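Local coordinates for inosine-uridine preferring nucleoside hydrolase family protein (Bacillus anthracis, PDB 2C40), which belongs to the inosine-uridine preferring nucleoside hydrolase family and holds a calcium ion and alpha-D-ribofuranose in one pocket, at residues P36-K50 / F73-D85. Residues are numbered along the deposited sequence; the frame is centred on the assembly and turned at random.
Sequences PADCYLEPAMSASRK and FPKDWRMHAFYVD. With RIB (alpha-D-ribofuranose), chain D.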
# COMPACT_ATOMS: atom_id res chain seq x y z
N PRO A 36 9.18 17.44 3.01
CA PRO A 36 8.84 16.25 3.80
C PRO A 36 7.66 16.44 4.80
O PRO A 36 7.82 16.27 6.01
CB PRO A 36 10.20 15.93 4.48
CG PRO A 36 10.78 17.23 4.73
CD PRO A 36 10.44 18.05 3.48
N ALA A 37 6.49 16.76 4.27
CA ALA A 37 5.33 17.05 5.11
C ALA A 37 4.48 15.77 5.16
O ALA A 37 4.60 15.01 6.13
CB ALA A 37 4.56 18.24 4.58
N ASP A 38 3.67 15.50 4.14
CA ASP A 38 2.92 14.24 4.10
C ASP A 38 3.73 13.10 3.48
O ASP A 38 3.21 12.28 2.73
CB ASP A 38 1.63 14.45 3.35
CG ASP A 38 0.63 13.38 3.59
OD1 ASP A 38 -0.27 13.32 2.75
OD2 ASP A 38 0.75 12.60 4.55
N CYS A 39 5.02 13.10 3.76
CA CYS A 39 5.93 12.11 3.22
C CYS A 39 7.22 12.13 4.02
O CYS A 39 7.51 13.09 4.71
CB CYS A 39 6.25 12.37 1.73
SG CYS A 39 7.42 13.72 1.33
N TYR A 40 7.95 11.03 3.93
CA TYR A 40 9.35 10.98 4.25
C TYR A 40 10.14 11.42 3.02
O TYR A 40 9.81 11.08 1.91
CB TYR A 40 9.73 9.58 4.72
CG TYR A 40 9.21 9.25 6.11
CD1 TYR A 40 7.90 8.78 6.31
CD2 TYR A 40 10.00 9.47 7.22
CE1 TYR A 40 7.42 8.52 7.60
CE2 TYR A 40 9.54 9.18 8.50
CZ TYR A 40 8.26 8.70 8.68
OH TYR A 40 7.85 8.44 9.96
N LEU A 41 11.20 12.20 3.23
CA LEU A 41 11.90 12.85 2.12
C LEU A 41 12.53 11.90 1.11
O LEU A 41 12.47 12.11 -0.10
CB LEU A 41 12.97 13.79 2.68
CG LEU A 41 13.69 14.71 1.68
CD1 LEU A 41 12.74 15.71 0.97
CD2 LEU A 41 14.80 15.40 2.47
N GLU A 42 13.19 10.87 1.61
CA GLU A 42 13.92 9.96 0.71
C GLU A 42 13.07 9.22 -0.32
O GLU A 42 13.34 9.34 -1.50
CB GLU A 42 14.81 9.01 1.51
CG GLU A 42 15.96 9.78 2.19
CD GLU A 42 16.85 10.57 1.17
OE1 GLU A 42 17.49 9.91 0.32
OE2 GLU A 42 16.87 11.84 1.20
N PRO A 43 12.02 8.47 0.10
CA PRO A 43 11.17 7.84 -0.93
C PRO A 43 10.45 8.80 -1.87
O PRO A 43 10.18 8.43 -3.00
CB PRO A 43 10.15 7.03 -0.09
CG PRO A 43 10.09 7.75 1.18
CD PRO A 43 11.55 8.10 1.44
N ALA A 44 10.11 9.99 -1.41
CA ALA A 44 9.43 10.98 -2.23
C ALA A 44 10.38 11.59 -3.30
O ALA A 44 9.98 11.85 -4.48
CB ALA A 44 8.87 12.10 -1.33
N MET A 45 11.62 11.86 -2.87
CA MET A 45 12.66 12.30 -3.79
C MET A 45 12.88 11.25 -4.83
O MET A 45 12.79 11.56 -6.01
CB MET A 45 13.98 12.52 -3.05
CG MET A 45 14.01 13.78 -2.33
SD MET A 45 13.99 15.20 -3.46
CE MET A 45 13.43 16.25 -2.22
N SER A 46 13.14 9.99 -4.41
CA SER A 46 13.39 8.92 -5.40
C SER A 46 12.22 8.77 -6.32
O SER A 46 12.41 8.71 -7.52
CB SER A 46 13.61 7.53 -4.80
OG SER A 46 14.44 7.56 -3.69
N ALA A 47 11.01 8.65 -5.77
CA ALA A 47 9.81 8.44 -6.59
C ALA A 47 9.61 9.53 -7.65
O ALA A 47 9.31 9.21 -8.83
CB ALA A 47 8.53 8.29 -5.70
N SER A 48 9.81 10.79 -7.25
CA SER A 48 9.78 11.95 -8.20
C SER A 48 10.82 11.83 -9.31
O SER A 48 10.50 12.03 -10.48
CB SER A 48 10.05 13.28 -7.48
OG SER A 48 9.16 13.43 -6.41
N ARG A 49 12.05 11.49 -8.94
CA ARG A 49 13.09 11.31 -9.94
C ARG A 49 12.82 10.19 -10.92
O ARG A 49 13.05 10.34 -12.11
CB ARG A 49 14.45 11.12 -9.25
CG ARG A 49 14.92 12.43 -8.53
CD ARG A 49 15.96 12.13 -7.48
NE ARG A 49 17.18 11.65 -8.09
CZ ARG A 49 18.13 10.92 -7.49
NH1 ARG A 49 17.98 10.50 -6.25
NH2 ARG A 49 19.24 10.60 -8.17
N LYS A 50 12.33 9.06 -10.41
CA LYS A 50 11.98 7.89 -11.26
C LYS A 50 10.75 8.19 -12.15
O LYS A 50 10.61 7.66 -13.25
CB LYS A 50 11.68 6.66 -10.39
CG LYS A 50 12.83 6.20 -9.47
CD LYS A 50 12.49 4.93 -8.75
CE LYS A 50 13.48 4.67 -7.65
NZ LYS A 50 13.09 3.48 -6.87
N PHE A 73 2.47 15.77 9.88
CA PHE A 73 1.39 14.88 9.42
C PHE A 73 1.42 13.55 10.17
O PHE A 73 2.45 13.20 10.76
CB PHE A 73 1.52 14.61 7.93
CG PHE A 73 0.93 15.68 7.02
CD1 PHE A 73 1.67 16.83 6.68
CD2 PHE A 73 -0.28 15.50 6.42
CE1 PHE A 73 1.17 17.78 5.87
CE2 PHE A 73 -0.79 16.45 5.54
CZ PHE A 73 -0.09 17.61 5.29
N PRO A 74 0.28 12.81 10.21
CA PRO A 74 0.27 11.49 10.81
C PRO A 74 1.27 10.55 10.15
O PRO A 74 1.42 10.62 8.94
CB PRO A 74 -1.19 11.00 10.57
CG PRO A 74 -1.98 12.30 10.42
CD PRO A 74 -1.07 13.24 9.78
N LYS A 75 1.97 9.71 10.92
CA LYS A 75 2.99 8.84 10.33
C LYS A 75 2.42 7.97 9.21
O LYS A 75 3.07 7.77 8.20
CB LYS A 75 3.64 7.95 11.37
CG LYS A 75 4.86 7.18 10.79
CD LYS A 75 5.21 5.95 11.57
CE LYS A 75 6.59 6.08 12.16
NZ LYS A 75 7.20 4.81 12.56
N ASP A 76 1.23 7.42 9.40
CA ASP A 76 0.75 6.37 8.46
C ASP A 76 0.46 6.94 7.07
O ASP A 76 0.68 6.27 6.08
CB ASP A 76 -0.41 5.52 9.04
N TRP A 77 0.04 8.20 7.00
CA TRP A 77 -0.10 8.90 5.72
C TRP A 77 1.26 9.12 5.05
O TRP A 77 1.44 8.94 3.84
CB TRP A 77 -0.72 10.27 5.97
CG TRP A 77 -2.12 10.26 6.49
CD1 TRP A 77 -2.82 9.17 7.01
CD2 TRP A 77 -3.00 11.39 6.59
NE1 TRP A 77 -4.07 9.59 7.40
CE2 TRP A 77 -4.21 10.93 7.15
CE3 TRP A 77 -2.88 12.74 6.26
CZ2 TRP A 77 -5.29 11.79 7.39
CZ3 TRP A 77 -3.95 13.59 6.49
CH2 TRP A 77 -5.13 13.11 7.05
N ARG A 78 2.23 9.47 5.87
CA ARG A 78 3.59 9.75 5.39
C ARG A 78 4.35 8.58 4.71
O ARG A 78 5.30 8.82 3.95
CB ARG A 78 4.42 10.30 6.56
CG ARG A 78 3.81 11.57 7.16
CD ARG A 78 4.75 12.10 8.21
NE ARG A 78 6.01 12.46 7.58
CZ ARG A 78 7.16 12.68 8.22
NH1 ARG A 78 7.22 12.59 9.54
NH2 ARG A 78 8.25 13.00 7.55
N MET A 79 3.94 7.36 4.99
CA MET A 79 4.60 6.17 4.46
C MET A 79 4.37 5.94 2.96
O MET A 79 5.11 5.19 2.33
CB MET A 79 4.10 4.91 5.21
CG MET A 79 4.53 4.79 6.66
SD MET A 79 6.31 4.77 6.97
CE MET A 79 6.79 3.07 6.66
N HIS A 80 3.34 6.56 2.40
CA HIS A 80 2.80 6.17 1.09
C HIS A 80 3.81 6.24 -0.06
O HIS A 80 3.76 5.39 -1.01
CB HIS A 80 1.56 7.01 0.78
CG HIS A 80 0.36 6.63 1.59
ND1 HIS A 80 -0.82 7.32 1.54
CD2 HIS A 80 0.19 5.65 2.52
CE1 HIS A 80 -1.70 6.76 2.35
NE2 HIS A 80 -1.11 5.73 2.95
N ALA A 81 4.74 7.20 0.04
CA ALA A 81 5.85 7.35 -0.91
C ALA A 81 6.73 6.13 -0.99
O ALA A 81 7.22 5.84 -2.07
CB ALA A 81 6.69 8.60 -0.56
N PHE A 82 6.97 5.44 0.15
CA PHE A 82 7.75 4.20 0.17
C PHE A 82 7.18 3.20 -0.80
O PHE A 82 7.91 2.56 -1.54
CB PHE A 82 7.84 3.59 1.57
CG PHE A 82 8.74 4.35 2.51
CD1 PHE A 82 8.22 5.20 3.49
CD2 PHE A 82 10.13 4.26 2.38
CE1 PHE A 82 9.05 5.91 4.35
CE2 PHE A 82 10.99 4.96 3.24
CZ PHE A 82 10.45 5.79 4.23
N TYR A 83 5.86 3.14 -0.86
CA TYR A 83 5.17 2.20 -1.68
C TYR A 83 5.25 2.60 -3.12
O TYR A 83 5.58 1.76 -3.94
CB TYR A 83 3.73 1.98 -1.20
CG TYR A 83 3.62 1.87 0.32
CD1 TYR A 83 2.56 2.46 1.01
CD2 TYR A 83 4.62 1.25 1.07
CE1 TYR A 83 2.48 2.38 2.41
CE2 TYR A 83 4.56 1.17 2.47
CZ TYR A 83 3.49 1.74 3.12
OH TYR A 83 3.41 1.65 4.48
N VAL A 84 4.99 3.86 -3.43
CA VAL A 84 5.05 4.29 -4.83
C VAL A 84 6.47 4.09 -5.39
O VAL A 84 6.62 3.57 -6.49
CB VAL A 84 4.58 5.74 -5.03
CG1 VAL A 84 4.77 6.16 -6.48
CG2 VAL A 84 3.12 5.87 -4.61
N ASP A 85 7.48 4.45 -4.60
CA ASP A 85 8.93 4.29 -4.95
C ASP A 85 9.34 2.86 -5.21
O ASP A 85 10.26 2.56 -6.02
CB ASP A 85 9.77 4.82 -3.79
CG ASP A 85 11.23 4.87 -4.10
OD1 ASP A 85 11.55 5.29 -5.24
OD2 ASP A 85 12.02 4.48 -3.21
O5 RIB D . -5.24 18.35 3.36
C5 RIB D . -5.15 17.64 2.09
C4 RIB D . -3.67 17.32 1.83
O4 RIB D . -3.27 16.38 2.85
C3 RIB D . -3.27 16.75 0.46
O3 RIB D . -2.51 17.78 -0.27
C2 RIB D . -2.53 15.37 0.75
O2 RIB D . -1.22 14.97 0.13
C1 RIB D . -2.43 15.34 2.30
O HOH W 1 5.22 15.92 8.37
O HOH W 2 3.93 9.78 1.42
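Arg-78 lays its guanidinium flat on one face of the Tyr-40 ring, with the planes 6° apart. Arg-78 CZ stands 4.1 Å from the centroid of the Tyr-40 ring, a cation-pi contact. The bend at chi3 (62°) folds the arginine back over the ring. There Arg-78 NH2 donates to Cys-39 O at 2.9 Å. The oxygen lies in the guanidinium plane, while NH2 stands above the carbonyl plane. NE adds a weak bond to the same oxygen. Stack and bonds together fix the rotation of the guanidinium.

Nearer the pocket, Asp-38 CB sits over the centre of the Phe-73 ring, a CH-pi contact of 3.8 Å to the centroid. Both residues line the alpha-D-ribofuranose pocket. Asp-38 OD1 is 3.0 Å from RIB C1, and Phe-73 turns a ring edge to RIB O4. Asp-38 OD2 is buried against Trp-77 CB, with no polar partner in the model.

Farther along, Pro-43 CG lies over the centre of the Phe-82 ring, a CH-pi contact of 3.5 Å to the centroid. Ala-81 CB packs on Pro-43 and Ala-44. Asp-85 fits as a knob among Pro-43, Ser-46, Ala-47 and Lys-50. Lys-50 NZ forms a salt bridge to Asp-85 OD1 at 2.9 Å, and also bonds Asp-85 O and Asn-91.

Asp-9, a ligand of the calcium ion, accepts a hydrogen bond from Asp-38 N, and Trp-172 stacks on Phe-73. Helices 41-50 and 80-85 cross at 35°. The first also packs on strands 27-34 and 62-64, while Val-84 of the second touches helix 12-21.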